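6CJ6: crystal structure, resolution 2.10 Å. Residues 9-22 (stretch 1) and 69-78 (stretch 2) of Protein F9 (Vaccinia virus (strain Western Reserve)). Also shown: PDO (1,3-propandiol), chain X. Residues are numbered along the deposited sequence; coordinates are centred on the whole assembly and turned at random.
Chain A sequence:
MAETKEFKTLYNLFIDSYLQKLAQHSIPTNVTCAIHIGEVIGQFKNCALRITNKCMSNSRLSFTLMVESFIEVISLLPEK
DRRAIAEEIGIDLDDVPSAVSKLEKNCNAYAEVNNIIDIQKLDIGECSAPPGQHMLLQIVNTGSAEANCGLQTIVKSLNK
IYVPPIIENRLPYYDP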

# COMPACT_ATOMS: atom_id res chain seq x y z
N THR A 9 -7.40 -10.57 1.72
CA THR A 9 -7.31 -10.16 0.32
C THR A 9 -5.84 -10.17 -0.09
O THR A 9 -4.95 -10.50 0.69
CB THR A 9 -7.89 -8.76 0.12
OG1 THR A 9 -6.99 -7.79 0.67
CG2 THR A 9 -9.25 -8.63 0.78
N LEU A 10 -5.60 -9.79 -1.35
CA LEU A 10 -4.22 -9.73 -1.85
C LEU A 10 -3.40 -8.66 -1.15
O LEU A 10 -2.18 -8.81 -1.01
CB LEU A 10 -4.20 -9.52 -3.36
CG LEU A 10 -4.16 -10.78 -4.21
CD1 LEU A 10 -3.96 -10.43 -5.67
CD2 LEU A 10 -3.05 -11.69 -3.72
N TYR A 11 -4.04 -7.56 -0.72
CA TYR A 11 -3.28 -6.52 -0.03
C TYR A 11 -2.63 -7.05 1.24
O TYR A 11 -1.55 -6.58 1.63
CB TYR A 11 -4.16 -5.30 0.26
CG TYR A 11 -3.42 -4.22 1.02
CD1 TYR A 11 -2.47 -3.42 0.39
CD2 TYR A 11 -3.66 -4.01 2.37
CE1 TYR A 11 -1.78 -2.44 1.08
CE2 TYR A 11 -2.98 -3.02 3.07
CZ TYR A 11 -2.05 -2.25 2.42
OH TYR A 11 -1.37 -1.27 3.12
N ASN A 12 -3.27 -8.01 1.91
CA ASN A 12 -2.66 -8.65 3.07
C ASN A 12 -1.32 -9.27 2.71
O ASN A 12 -0.32 -9.08 3.42
CB ASN A 12 -3.60 -9.70 3.65
CG ASN A 12 -4.87 -9.10 4.22
OD1 ASN A 12 -5.91 -9.08 3.56
ND2 ASN A 12 -4.78 -8.61 5.45
N LEU A 13 -1.27 -10.02 1.61
CA LEU A 13 -0.01 -10.61 1.18
C LEU A 13 1.00 -9.54 0.81
O LEU A 13 2.19 -9.67 1.12
CB LEU A 13 -0.25 -11.56 0.01
CG LEU A 13 -1.27 -12.67 0.25
CD1 LEU A 13 -1.32 -13.63 -0.92
CD2 LEU A 13 -0.96 -13.41 1.55
N PHE A 14 0.55 -8.46 0.15
CA PHE A 14 1.47 -7.40 -0.25
C PHE A 14 2.06 -6.70 0.97
O PHE A 14 3.29 -6.54 1.07
CB PHE A 14 0.74 -6.39 -1.14
CG PHE A 14 1.47 -5.08 -1.29
CD1 PHE A 14 2.48 -4.93 -2.22
CD2 PHE A 14 1.13 -3.99 -0.50
CE1 PHE A 14 3.15 -3.73 -2.36
CE2 PHE A 14 1.79 -2.79 -0.63
CZ PHE A 14 2.81 -2.65 -1.56
N ILE A 15 1.21 -6.28 1.90
CA ILE A 15 1.71 -5.47 3.02
C ILE A 15 2.62 -6.30 3.92
O ILE A 15 3.62 -5.80 4.44
CB ILE A 15 0.56 -4.78 3.77
CG1 ILE A 15 1.12 -3.69 4.69
CG2 ILE A 15 -0.26 -5.79 4.57
CD1 ILE A 15 1.90 -2.62 3.95
N ASP A 16 2.30 -7.59 4.11
CA ASP A 16 3.16 -8.45 4.90
C ASP A 16 4.55 -8.56 4.28
O ASP A 16 5.56 -8.52 4.98
CB ASP A 16 2.53 -9.83 5.06
CG ASP A 16 1.31 -9.81 5.96
OD1 ASP A 16 1.08 -8.77 6.61
OD2 ASP A 16 0.58 -10.82 6.00
N SER A 17 4.60 -8.68 2.95
CA SER A 17 5.88 -8.64 2.24
C SER A 17 6.55 -7.29 2.38
O SER A 17 7.76 -7.20 2.64
CB SER A 17 5.65 -8.96 0.76
OG SER A 17 6.80 -8.63 -0.01
N TYR A 18 5.78 -6.21 2.22
CA TYR A 18 6.35 -4.87 2.25
C TYR A 18 6.85 -4.51 3.64
O TYR A 18 7.88 -3.84 3.77
CB TYR A 18 5.31 -3.86 1.75
CG TYR A 18 5.80 -2.44 1.68
CD1 TYR A 18 7.00 -2.13 1.06
CD2 TYR A 18 5.05 -1.40 2.22
CE1 TYR A 18 7.45 -0.82 0.99
CE2 TYR A 18 5.49 -0.09 2.15
CZ TYR A 18 6.69 0.19 1.54
OH TYR A 18 7.13 1.49 1.47
N LEU A 19 6.16 -4.96 4.69
CA LEU A 19 6.58 -4.63 6.05
C LEU A 19 7.91 -5.29 6.39
O LEU A 19 8.75 -4.68 7.07
CB LEU A 19 5.49 -5.00 7.05
CG LEU A 19 4.23 -4.14 7.02
CD1 LEU A 19 3.17 -4.68 7.96
CD2 LEU A 19 4.56 -2.69 7.35
N GLN A 20 8.12 -6.53 5.95
CA GLN A 20 9.41 -7.19 6.16
C GLN A 20 10.55 -6.36 5.59
O GLN A 20 11.58 -6.16 6.25
CB GLN A 20 9.40 -8.58 5.52
CG GLN A 20 8.75 -9.68 6.33
CD GLN A 20 9.02 -11.05 5.73
OE1 GLN A 20 9.91 -11.21 4.90
NE2 GLN A 20 8.25 -12.05 6.16
N LYS A 21 10.38 -5.88 4.36
CA LYS A 21 11.44 -5.11 3.72
C LYS A 21 11.66 -3.78 4.42
O LYS A 21 12.80 -3.31 4.53
CB LYS A 21 11.09 -4.91 2.24
CG LYS A 21 10.90 -6.20 1.46
CD LYS A 21 9.88 -6.02 0.35
CE LYS A 21 10.29 -6.72 -0.93
NZ LYS A 21 10.34 -8.20 -0.79
N LEU A 22 10.59 -3.15 4.90
CA LEU A 22 10.73 -1.87 5.59
C LEU A 22 11.56 -2.01 6.86
O LEU A 22 12.36 -1.13 7.19
CB LEU A 22 9.35 -1.29 5.92
CG LEU A 22 8.49 -0.79 4.76
CD1 LEU A 22 7.18 -0.22 5.28
CD2 LEU A 22 9.24 0.24 3.94
N SER A 69 7.40 -5.93 -3.78
CA SER A 69 6.31 -6.67 -3.15
C SER A 69 5.14 -6.84 -4.10
O SER A 69 4.51 -7.91 -4.14
CB SER A 69 5.88 -5.96 -1.87
OG SER A 69 6.97 -5.76 -0.98
N PHE A 70 4.82 -5.80 -4.88
CA PHE A 70 3.71 -5.89 -5.82
C PHE A 70 3.94 -6.99 -6.85
O PHE A 70 3.07 -7.82 -7.09
CB PHE A 70 3.49 -4.54 -6.51
CG PHE A 70 2.42 -4.56 -7.56
CD1 PHE A 70 1.08 -4.49 -7.20
CD2 PHE A 70 2.74 -4.65 -8.90
CE1 PHE A 70 0.09 -4.50 -8.17
CE2 PHE A 70 1.75 -4.67 -9.87
CZ PHE A 70 0.43 -4.60 -9.51
N ILE A 71 5.12 -6.99 -7.47
CA ILE A 71 5.45 -8.03 -8.44
C ILE A 71 5.44 -9.40 -7.77
O ILE A 71 4.89 -10.37 -8.30
CB ILE A 71 6.80 -7.73 -9.11
CG1 ILE A 71 6.68 -6.49 -10.00
CG2 ILE A 71 7.29 -8.93 -9.89
CD1 ILE A 71 8.01 -5.84 -10.32
N GLU A 72 6.04 -9.49 -6.58
CA GLU A 72 6.09 -10.76 -5.87
C GLU A 72 4.70 -11.30 -5.58
O GLU A 72 4.45 -12.50 -5.72
CB GLU A 72 6.86 -10.59 -4.56
CG GLU A 72 6.80 -11.80 -3.66
CD GLU A 72 7.05 -11.46 -2.21
OE1 GLU A 72 7.68 -10.41 -1.95
OE2 GLU A 72 6.60 -12.23 -1.34
N VAL A 73 3.77 -10.43 -5.18
CA VAL A 73 2.45 -10.88 -4.78
C VAL A 73 1.55 -11.10 -5.99
O VAL A 73 0.75 -12.05 -6.02
CB VAL A 73 1.84 -9.90 -3.76
CG1 VAL A 73 0.32 -9.99 -3.76
CG2 VAL A 73 2.40 -10.18 -2.37
N ILE A 74 1.66 -10.24 -7.01
CA ILE A 74 0.75 -10.33 -8.15
C ILE A 74 0.99 -11.59 -8.98
O ILE A 74 0.08 -12.02 -9.70
CB ILE A 74 0.82 -9.05 -9.00
CG1 ILE A 74 -0.56 -8.74 -9.60
CG2 ILE A 74 1.87 -9.17 -10.10
CD1 ILE A 74 -1.58 -8.35 -8.57
N SER A 75 2.17 -12.20 -8.88
CA SER A 75 2.47 -13.38 -9.68
C SER A 75 1.56 -14.55 -9.36
O SER A 75 1.46 -15.48 -10.17
CB SER A 75 3.94 -13.78 -9.50
OG SER A 75 4.80 -12.77 -9.99
N LEU A 76 0.89 -14.54 -8.21
CA LEU A 76 -0.04 -15.60 -7.84
C LEU A 76 -1.36 -15.51 -8.59
O LEU A 76 -2.28 -16.28 -8.29
CB LEU A 76 -0.26 -15.60 -6.33
CG LEU A 76 1.01 -15.84 -5.50
CD1 LEU A 76 0.77 -15.60 -4.02
CD2 LEU A 76 1.54 -17.24 -5.75
N LEU A 77 -1.48 -14.60 -9.55
CA LEU A 77 -2.68 -14.43 -10.35
C LEU A 77 -2.45 -14.94 -11.76
O LEU A 77 -1.31 -15.01 -12.23
CB LEU A 77 -3.05 -12.94 -10.43
CG LEU A 77 -3.63 -12.28 -9.18
CD1 LEU A 77 -4.02 -10.84 -9.48
CD2 LEU A 77 -4.82 -13.07 -8.66
N PRO A 78 -3.51 -15.33 -12.47
CA PRO A 78 -3.36 -15.71 -13.88
C PRO A 78 -2.78 -14.56 -14.70
O PRO A 78 -2.81 -13.40 -14.30
CB PRO A 78 -4.80 -16.03 -14.31
CG PRO A 78 -5.46 -16.47 -13.05
CD PRO A 78 -4.87 -15.61 -11.97
C1 PDO X . 7.19 -12.32 1.70
O1 PDO X . 5.98 -11.76 2.24
C2 PDO X . 7.98 -11.23 1.00
C3 PDO X . 8.95 -10.55 1.96
O3 PDO X . 9.57 -9.43 1.32

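Where two helices pack closely, polar side chains at the contact must find partners, and protein F9 illustrates how. The helices of the two stretches run at 138° to one another, their axes 8.9 Å apart at closest approach, and 517 Å² is buried between the stretches. Ser 69 is a knob whose small side chain sits among Phe 14, Ser 17, Tyr 18 and Lys 21. Ser 69 CB lies 3.6 Å from Phe 14 CE1, and Ser 69 OG, 3.0 Å from Ser 17 OG, is hydrogen-bonded elsewhere in the structure.

Ser 17, in the t rotamer, donates from OG to Glu 72 OE1 (2.8 Å). Glu 72 OE1 also forms a long salt bridge with Lys 21 NZ (3.6 Å). That ammonium has a nearer partner in the bound 1,3-propanediol: Lys 21 NZ donates to PDO O3 at 2.6 Å. The single hydroxyl hydrogen of PDO O3 has two acceptors in reach, Ser 17 OG and Ser 17 O, each 3.2 Å from PDO O3, and can only be shared or alternate between them.

Further along, the contact becomes apolar. Val 73 points toward stretch 1, Val 73 CG1 lying 3.8 Å from Leu 10 CD2 and Val 73 CG2 3.8 Å from Leu 13 CB. Leu 10 CD1 also meets Leu 77 CD1 at 3.8 Å, hydrocarbon contacts that leave no side-chain polar group to satisfy.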